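Local coordinates for pyoverdine biosynthesis protein PvcB (Pseudomonas aeruginosa, PDB 4YLM) that catalyses the iron(II)- and 2-oxoglutarate-dependent oxidation of tyrosine isonitrile in the biosynthesis of paerucumarin, a cyclized isocyano derivative of tyrosine, at residues A[113-127]-A[276-290]. Sequence-based numbering, arbitrary orientation.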
loop_
_atom_site.group_PDB
_atom_site.type_symbol
_atom_site.label_atom_id
_atom_site.label_comp_id
_atom_site.label_asym_id
_atom_site.label_seq_id
_atom_site.Cartn_x
_atom_site.Cartn_y
_atom_site.Cartn_z
ATOM N N TRP A 113 26.781 1.332 -8.340
ATOM C CA TRP A 113 25.634 0.647 -7.746
ATOM C C TRP A 113 26.062 -0.643 -7.056
ATOM O O TRP A 113 27.109 -1.202 -7.378
ATOM C CB TRP A 113 24.529 0.398 -8.782
ATOM C CG TRP A 113 24.774 -0.648 -9.859
ATOM C CD1 TRP A 113 24.253 -1.914 -9.897
ATOM C CD2 TRP A 113 25.520 -0.491 -11.077
ATOM N NE1 TRP A 113 24.649 -2.558 -11.044
ATOM C CE2 TRP A 113 25.430 -1.710 -11.784
ATOM C CE3 TRP A 113 26.275 0.553 -11.627
ATOM C CZ2 TRP A 113 26.061 -1.914 -13.019
ATOM C CZ3 TRP A 113 26.898 0.353 -12.849
ATOM C CH2 TRP A 113 26.786 -0.870 -13.535
ATOM N N ASP A 114 25.262 -1.101 -6.099
ATOM C CA ASP A 114 25.564 -2.335 -5.376
ATOM C C ASP A 114 25.158 -3.540 -6.199
ATOM O O ASP A 114 24.128 -3.518 -6.895
ATOM C CB ASP A 114 24.850 -2.378 -4.016
ATOM C CG ASP A 114 25.564 -1.566 -2.961
ATOM O OD1 ASP A 114 26.640 -1.007 -3.276
ATOM O OD2 ASP A 114 25.059 -1.493 -1.816
ATOM N N GLY A 115 25.974 -4.588 -6.126
ATOM C CA GLY A 115 25.667 -5.835 -6.795
ATOM C C GLY A 115 26.218 -5.974 -8.202
ATOM O O GLY A 115 25.925 -6.950 -8.888
ATOM N N MET A 116 27.009 -4.997 -8.637
ATOM C CA MET A 116 27.572 -4.988 -9.990
ATOM C C MET A 116 28.224 -6.316 -10.368
ATOM O O MET A 116 28.113 -6.773 -11.508
ATOM C CB MET A 116 28.650 -3.916 -10.106
ATOM C CG MET A 116 28.196 -2.493 -9.899
ATOM S SD MET A 116 29.638 -1.406 -10.004
ATOM C CE MET A 116 30.347 -2.012 -11.548
ATOM N N TYR A 117 28.931 -6.910 -9.411
ATOM C CA TYR A 117 29.728 -8.109 -9.670
ATOM C C TYR A 117 29.119 -9.329 -9.011
ATOM O O TYR A 117 29.796 -10.342 -8.843
ATOM C CB TYR A 117 31.150 -7.938 -9.123
ATOM C CG TYR A 117 31.953 -6.843 -9.781
ATOM C CD1 TYR A 117 32.345 -6.948 -11.110
ATOM C CD2 TYR A 117 32.331 -5.710 -9.072
ATOM C CE1 TYR A 117 33.084 -5.950 -11.713
ATOM C CE2 TYR A 117 33.069 -4.707 -9.672
ATOM C CZ TYR A 117 33.443 -4.835 -10.988
ATOM O OH TYR A 117 34.179 -3.836 -11.588
ATOM N N LEU A 118 27.853 -9.230 -8.621
ATOM C CA LEU A 118 27.201 -10.319 -7.906
ATOM C C LEU A 118 26.267 -11.090 -8.822
ATOM O O LEU A 118 25.917 -10.624 -9.908
ATOM C CB LEU A 118 26.426 -9.791 -6.700
ATOM C CG LEU A 118 27.191 -8.988 -5.646
ATOM C CD1 LEU A 118 26.256 -8.641 -4.501
ATOM C CD2 LEU A 118 28.398 -9.756 -5.130
ATOM N N GLU A 119 25.860 -12.275 -8.386
ATOM C CA GLU A 119 24.944 -13.079 -9.186
ATOM C C GLU A 119 23.536 -12.484 -9.152
ATOM O O GLU A 119 22.769 -12.633 -10.104
ATOM C CB GLU A 119 24.923 -14.527 -8.688
ATOM C CG GLU A 119 23.917 -15.416 -9.419
ATOM C CD GLU A 119 24.279 -15.644 -10.883
ATOM O OE1 GLU A 119 25.458 -15.455 -11.251
ATOM O OE2 GLU A 119 23.377 -16.013 -11.663
ATOM N N THR A 120 23.197 -11.828 -8.042
ATOM C CA THR A 120 21.902 -11.167 -7.901
ATOM C C THR A 120 22.084 -9.747 -7.363
ATOM O O THR A 120 23.000 -9.481 -6.582
ATOM C CB THR A 120 20.950 -11.938 -6.970
ATOM O OG1 THR A 120 21.468 -11.907 -5.638
ATOM C CG2 THR A 120 20.811 -13.380 -7.419
ATOM N N VAL A 121 21.204 -8.847 -7.792
ATOM C CA VAL A 121 21.315 -7.422 -7.490
ATOM C C VAL A 121 20.218 -7.025 -6.495
ATOM O O VAL A 121 19.038 -7.282 -6.730
ATOM C CB VAL A 121 21.219 -6.583 -8.805
ATOM C CG1 VAL A 121 21.255 -5.096 -8.516
ATOM C CG2 VAL A 121 22.348 -6.975 -9.774
ATOM N N PRO A 122 20.602 -6.421 -5.361
ATOM C CA PRO A 122 19.577 -6.060 -4.376
ATOM C C PRO A 122 18.762 -4.864 -4.854
ATOM O O PRO A 122 19.322 -3.988 -5.502
ATOM C CB PRO A 122 20.398 -5.665 -3.153
ATOM C CG PRO A 122 21.685 -5.138 -3.732
ATOM C CD PRO A 122 21.951 -5.975 -4.962
ATOM N N GLU A 123 17.466 -4.818 -4.536
ATOM C CA GLU A 123 16.678 -3.635 -4.880
ATOM C C GLU A 123 16.953 -2.470 -3.930
ATOM O O GLU A 123 17.066 -1.328 -4.365
ATOM C CB GLU A 123 15.166 -3.941 -4.939
ATOM C CG GLU A 123 14.323 -2.697 -5.285
ATOM C CD GLU A 123 12.870 -3.018 -5.634
ATOM O OE1 GLU A 123 12.410 -4.141 -5.333
ATOM O OE2 GLU A 123 12.192 -2.138 -6.211
ATOM N N PHE A 124 17.058 -2.758 -2.634
ATOM C CA PHE A 124 17.223 -1.714 -1.629
ATOM C C PHE A 124 18.471 -1.895 -0.777
ATOM O O PHE A 124 18.870 -3.032 -0.455
ATOM C CB PHE A 124 16.032 -1.687 -0.653
ATOM C CG PHE A 124 14.687 -1.477 -1.313
ATOM C CD1 PHE A 124 14.373 -0.267 -1.930
ATOM C CD2 PHE A 124 13.735 -2.489 -1.299
ATOM C CE1 PHE A 124 13.110 -0.079 -2.539
ATOM C CE2 PHE A 124 12.479 -2.310 -1.901
ATOM C CZ PHE A 124 12.171 -1.107 -2.518
ATOM N N GLN A 125 19.046 -0.761 -0.376
ATOM C CA GLN A 125 19.961 -0.694 0.759
ATOM C C GLN A 125 19.170 -0.119 1.937
ATOM O O GLN A 125 18.468 0.878 1.787
ATOM C CB GLN A 125 21.150 0.237 0.455
ATOM C CG GLN A 125 21.959 -0.101 -0.799
ATOM C CD GLN A 125 22.627 1.135 -1.401
ATOM O OE1 GLN A 125 21.998 2.184 -1.541
ATOM N NE2 GLN A 125 23.904 1.022 -1.732
ATOM N N VAL A 126 19.254 -0.763 3.098
ATOM C CA VAL A 126 18.703 -0.215 4.324
ATOM C C VAL A 126 19.890 0.106 5.235
ATOM O O VAL A 126 20.662 -0.784 5.591
ATOM C CB VAL A 126 17.755 -1.209 5.022
ATOM C CG1 VAL A 126 17.285 -0.653 6.368
ATOM C CG2 VAL A 126 16.549 -1.509 4.116
ATOM N N PHE A 127 20.049 1.381 5.578
ATOM C CA PHE A 127 21.145 1.817 6.447
ATOM C C PHE A 127 20.580 2.276 7.779
ATOM O O PHE A 127 19.708 3.133 7.815
ATOM C CB PHE A 127 21.880 3.026 5.859
ATOM C CG PHE A 127 22.629 2.758 4.584
ATOM C CD1 PHE A 127 23.938 2.298 4.612
ATOM C CD2 PHE A 127 22.051 3.037 3.357
ATOM C CE1 PHE A 127 24.651 2.085 3.423
ATOM C CE2 PHE A 127 22.747 2.824 2.173
ATOM C CZ PHE A 127 24.056 2.357 2.207
ATOM N N ARG A 276 24.438 -1.764 7.344
ATOM C CA ARG A 276 23.724 -1.880 6.077
ATOM C C ARG A 276 23.195 -3.287 5.824
ATOM O O ARG A 276 23.912 -4.279 6.016
ATOM C CB ARG A 276 24.616 -1.466 4.906
ATOM C CG ARG A 276 23.904 -1.554 3.547
ATOM C CD ARG A 276 24.877 -1.922 2.435
ATOM N NE ARG A 276 25.319 -3.308 2.541
ATOM C CZ ARG A 276 26.367 -3.808 1.890
ATOM N NH1 ARG A 276 27.083 -3.034 1.096
ATOM N NH2 ARG A 276 26.706 -5.082 2.044
ATOM N N VAL A 277 21.943 -3.353 5.371
ATOM C CA VAL A 277 21.294 -4.594 4.960
ATOM C C VAL A 277 20.783 -4.432 3.526
ATOM O O VAL A 277 20.260 -3.370 3.164
ATOM C CB VAL A 277 20.107 -4.920 5.894
ATOM C CG1 VAL A 277 19.386 -6.214 5.452
ATOM C CG2 VAL A 277 20.589 -5.016 7.353
ATOM N N HIS A 278 20.960 -5.468 2.708
ATOM C CA HIS A 278 20.451 -5.484 1.345
ATOM C C HIS A 278 19.112 -6.221 1.303
ATOM O O HIS A 278 18.944 -7.226 1.990
ATOM C CB HIS A 278 21.437 -6.206 0.426
ATOM C CG HIS A 278 22.581 -5.357 -0.035
ATOM N ND1 HIS A 278 23.865 -5.844 -0.147
ATOM C CD2 HIS A 278 22.628 -4.071 -0.458
ATOM C CE1 HIS A 278 24.658 -4.890 -0.607
ATOM N NE2 HIS A 278 23.934 -3.802 -0.798
ATOM N N ILE A 279 18.172 -5.730 0.497
ATOM C CA ILE A 279 16.878 -6.397 0.323
ATOM C C ILE A 279 16.740 -6.774 -1.136
ATOM O O ILE A 279 16.929 -5.934 -2.011
ATOM C CB ILE A 279 15.700 -5.478 0.703
ATOM C CG1 ILE A 279 15.931 -4.846 2.081
ATOM C CG2 ILE A 279 14.349 -6.234 0.598
ATOM C CD1 ILE A 279 15.918 -5.826 3.227
ATOM N N HIS A 280 16.410 -8.034 -1.399
ATOM C CA HIS A 280 16.243 -8.514 -2.762
ATOM C C HIS A 280 15.075 -7.807 -3.437
ATOM O O HIS A 280 14.148 -7.351 -2.770
ATOM C CB HIS A 280 15.942 -10.015 -2.758
ATOM C CG HIS A 280 17.163 -10.882 -2.707
ATOM N ND1 HIS A 280 18.114 -10.888 -3.706
ATOM C CD2 HIS A 280 17.580 -11.781 -1.783
ATOM C CE1 HIS A 280 19.063 -11.754 -3.400
ATOM N NE2 HIS A 280 18.759 -12.315 -2.242
ATOM N N ALA A 281 15.138 -7.724 -4.756
ATOM C CA ALA A 281 13.976 -7.387 -5.572
ATOM C C ALA A 281 12.921 -8.494 -5.454
ATOM O O ALA A 281 13.187 -9.555 -4.882
ATOM C CB ALA A 281 14.406 -7.196 -7.042
ATOM N N GLU A 282 11.724 -8.242 -5.983
ATOM C CA GLU A 282 10.598 -9.167 -5.848
ATOM C C GLU A 282 10.121 -9.596 -7.225
ATOM O O GLU A 282 9.368 -8.872 -7.869
ATOM C CB GLU A 282 9.422 -8.504 -5.129
ATOM C CG GLU A 282 9.646 -8.154 -3.677
ATOM C CD GLU A 282 8.462 -7.403 -3.094
ATOM O OE1 GLU A 282 7.698 -8.008 -2.315
ATOM O OE2 GLU A 282 8.283 -6.213 -3.424
ATOM N N PRO A 283 10.559 -10.777 -7.679
ATOM C CA PRO A 283 11.425 -11.643 -6.883
ATOM C C PRO A 283 12.890 -11.308 -7.138
ATOM O O PRO A 283 13.195 -10.370 -7.885
ATOM C CB PRO A 283 11.092 -13.031 -7.431
ATOM C CG PRO A 283 10.855 -12.769 -8.907
ATOM C CD PRO A 283 10.220 -11.382 -8.982
ATOM N N ALA A 284 13.792 -12.074 -6.533
ATOM C CA ALA A 284 15.219 -11.755 -6.617
ATOM C C ALA A 284 15.658 -11.453 -8.048
ATOM O O ALA A 284 15.225 -12.107 -8.993
ATOM C CB ALA A 284 16.063 -12.873 -6.002
ATOM N N LEU A 285 16.525 -10.459 -8.205
ATOM C CA LEU A 285 16.935 -10.008 -9.534
ATOM C C LEU A 285 18.278 -10.596 -9.976
ATOM O O LEU A 285 19.331 -10.226 -9.456
ATOM C CB LEU A 285 17.040 -8.477 -9.566
ATOM C CG LEU A 285 17.620 -7.872 -10.848
ATOM C CD1 LEU A 285 16.776 -8.266 -12.048
ATOM C CD2 LEU A 285 17.729 -6.346 -10.741
ATOM N N ARG A 286 18.238 -11.492 -10.954
ATOM C CA ARG A 286 19.463 -12.007 -11.550
ATOM C C ARG A 286 20.212 -10.850 -12.205
ATOM O O ARG A 286 19.623 -10.073 -12.962
ATOM C CB ARG A 286 19.118 -13.075 -12.586
ATOM C CG ARG A 286 20.306 -13.680 -13.299
ATOM C CD ARG A 286 19.839 -14.767 -14.251
ATOM N NE ARG A 286 20.946 -15.408 -14.952
ATOM C CZ ARG A 286 21.391 -15.024 -16.143
ATOM N NH1 ARG A 286 20.826 -13.991 -16.760
ATOM N NH2 ARG A 286 22.403 -15.666 -16.711
ATOM N N ASN A 287 21.503 -10.725 -11.902
ATOM C CA ASN A 287 22.319 -9.643 -12.452
ATOM C C ASN A 287 22.409 -9.741 -13.968
ATOM O O ASN A 287 22.996 -10.686 -14.492
ATOM C CB ASN A 287 23.725 -9.676 -11.852
ATOM C CG ASN A 287 24.553 -8.458 -12.228
ATOM O OD1 ASN A 287 24.181 -7.682 -13.110
ATOM N ND2 ASN A 287 25.682 -8.285 -11.554
ATOM N N PRO A 288 21.820 -8.766 -14.680
ATOM C CA PRO A 288 21.823 -8.785 -16.147
ATOM C C PRO A 288 23.152 -8.341 -16.750
ATOM O O PRO A 288 23.326 -8.454 -17.960
ATOM C CB PRO A 288 20.728 -7.776 -16.511
ATOM C CG PRO A 288 20.745 -6.801 -15.382
ATOM C CD PRO A 288 21.068 -7.617 -14.143
ATOM N N HIS A 289 24.074 -7.848 -15.929
ATOM C CA HIS A 289 25.308 -7.278 -16.455
ATOM C C HIS A 289 26.558 -8.097 -16.135
ATOM O O HIS A 289 27.646 -7.800 -16.634
ATOM C CB HIS A 289 25.471 -5.846 -15.949
ATOM C CG HIS A 289 24.302 -4.966 -16.267
ATOM N ND1 HIS A 289 23.665 -4.200 -15.314
ATOM C CD2 HIS A 289 23.655 -4.737 -17.434
ATOM C CE1 HIS A 289 22.679 -3.529 -15.884
ATOM N NE2 HIS A 289 22.650 -3.839 -17.169
ATOM N N LEU A 290 26.407 -9.116 -15.295
ATOM C CA LEU A 290 27.543 -9.946 -14.917
ATOM C C LEU A 290 28.033 -10.775 -16.106
ATOM O O LEU A 290 27.243 -11.400 -16.809
ATOM C CB LEU A 290 27.172 -10.868 -13.759
ATOM C CG LEU A 290 28.305 -11.729 -13.198
ATOM C CD1 LEU A 290 29.419 -10.852 -12.680
ATOM C CD2 LEU A 290 27.796 -12.649 -12.103
HETATM O O HOH W 1 23.707 -4.925 -12.558
HETATM O O HOH W 2 26.691 -0.370 -0.090
HETATM O O HOH W 3 17.386 -9.205 -5.942
HETATM O O HOH W 4 12.213 -5.483 -2.804
HETATM O O HOH W 5 11.287 -5.750 -7.194
#
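His278 NE2 donates to Asp114 OD2 at 2.8 Å, nearly straight (173°) and in the imidazole plane, whereas the carboxylate stands almost perpendicular to it. Gln125 NE2 reaches Asp114 OD2 at 2.8 Å from the opposite face of the carboxylate, and a water bridges OD2 to Arg276 NH1; these bonds, with that from OD1 to His261, probably limit carboxylate rotation. Pro122 CG makes a CH-pi contact over one face of the His278 ring, 3.8 Å from its centroid, and Arg276 NE lies above the opposite face. Backbone pairing is antiparallel, with reciprocal bonds joining Val126 and Val277; Glu123 and Phe124 both face Ile279, a classic beta bulge where the chain turns a corner. These paired strands belong to the double-stranded beta-helix (cupin) core of the TauD/TfdA family, and Asp114 is a probable ligand of the catalytic iron, with His112 and His261. Asn287, whose chi1 of -172° turns CG away from its own N, sends ND2 to Leu118 O at 2.9 Å, in the carbonyl plane, and to Met116 O at 2.9 Å, from above that carbonyl's plane. Asn287 OD1 accepts from His289 N in an Asx turn and, through a water, reaches Trp113 NE1.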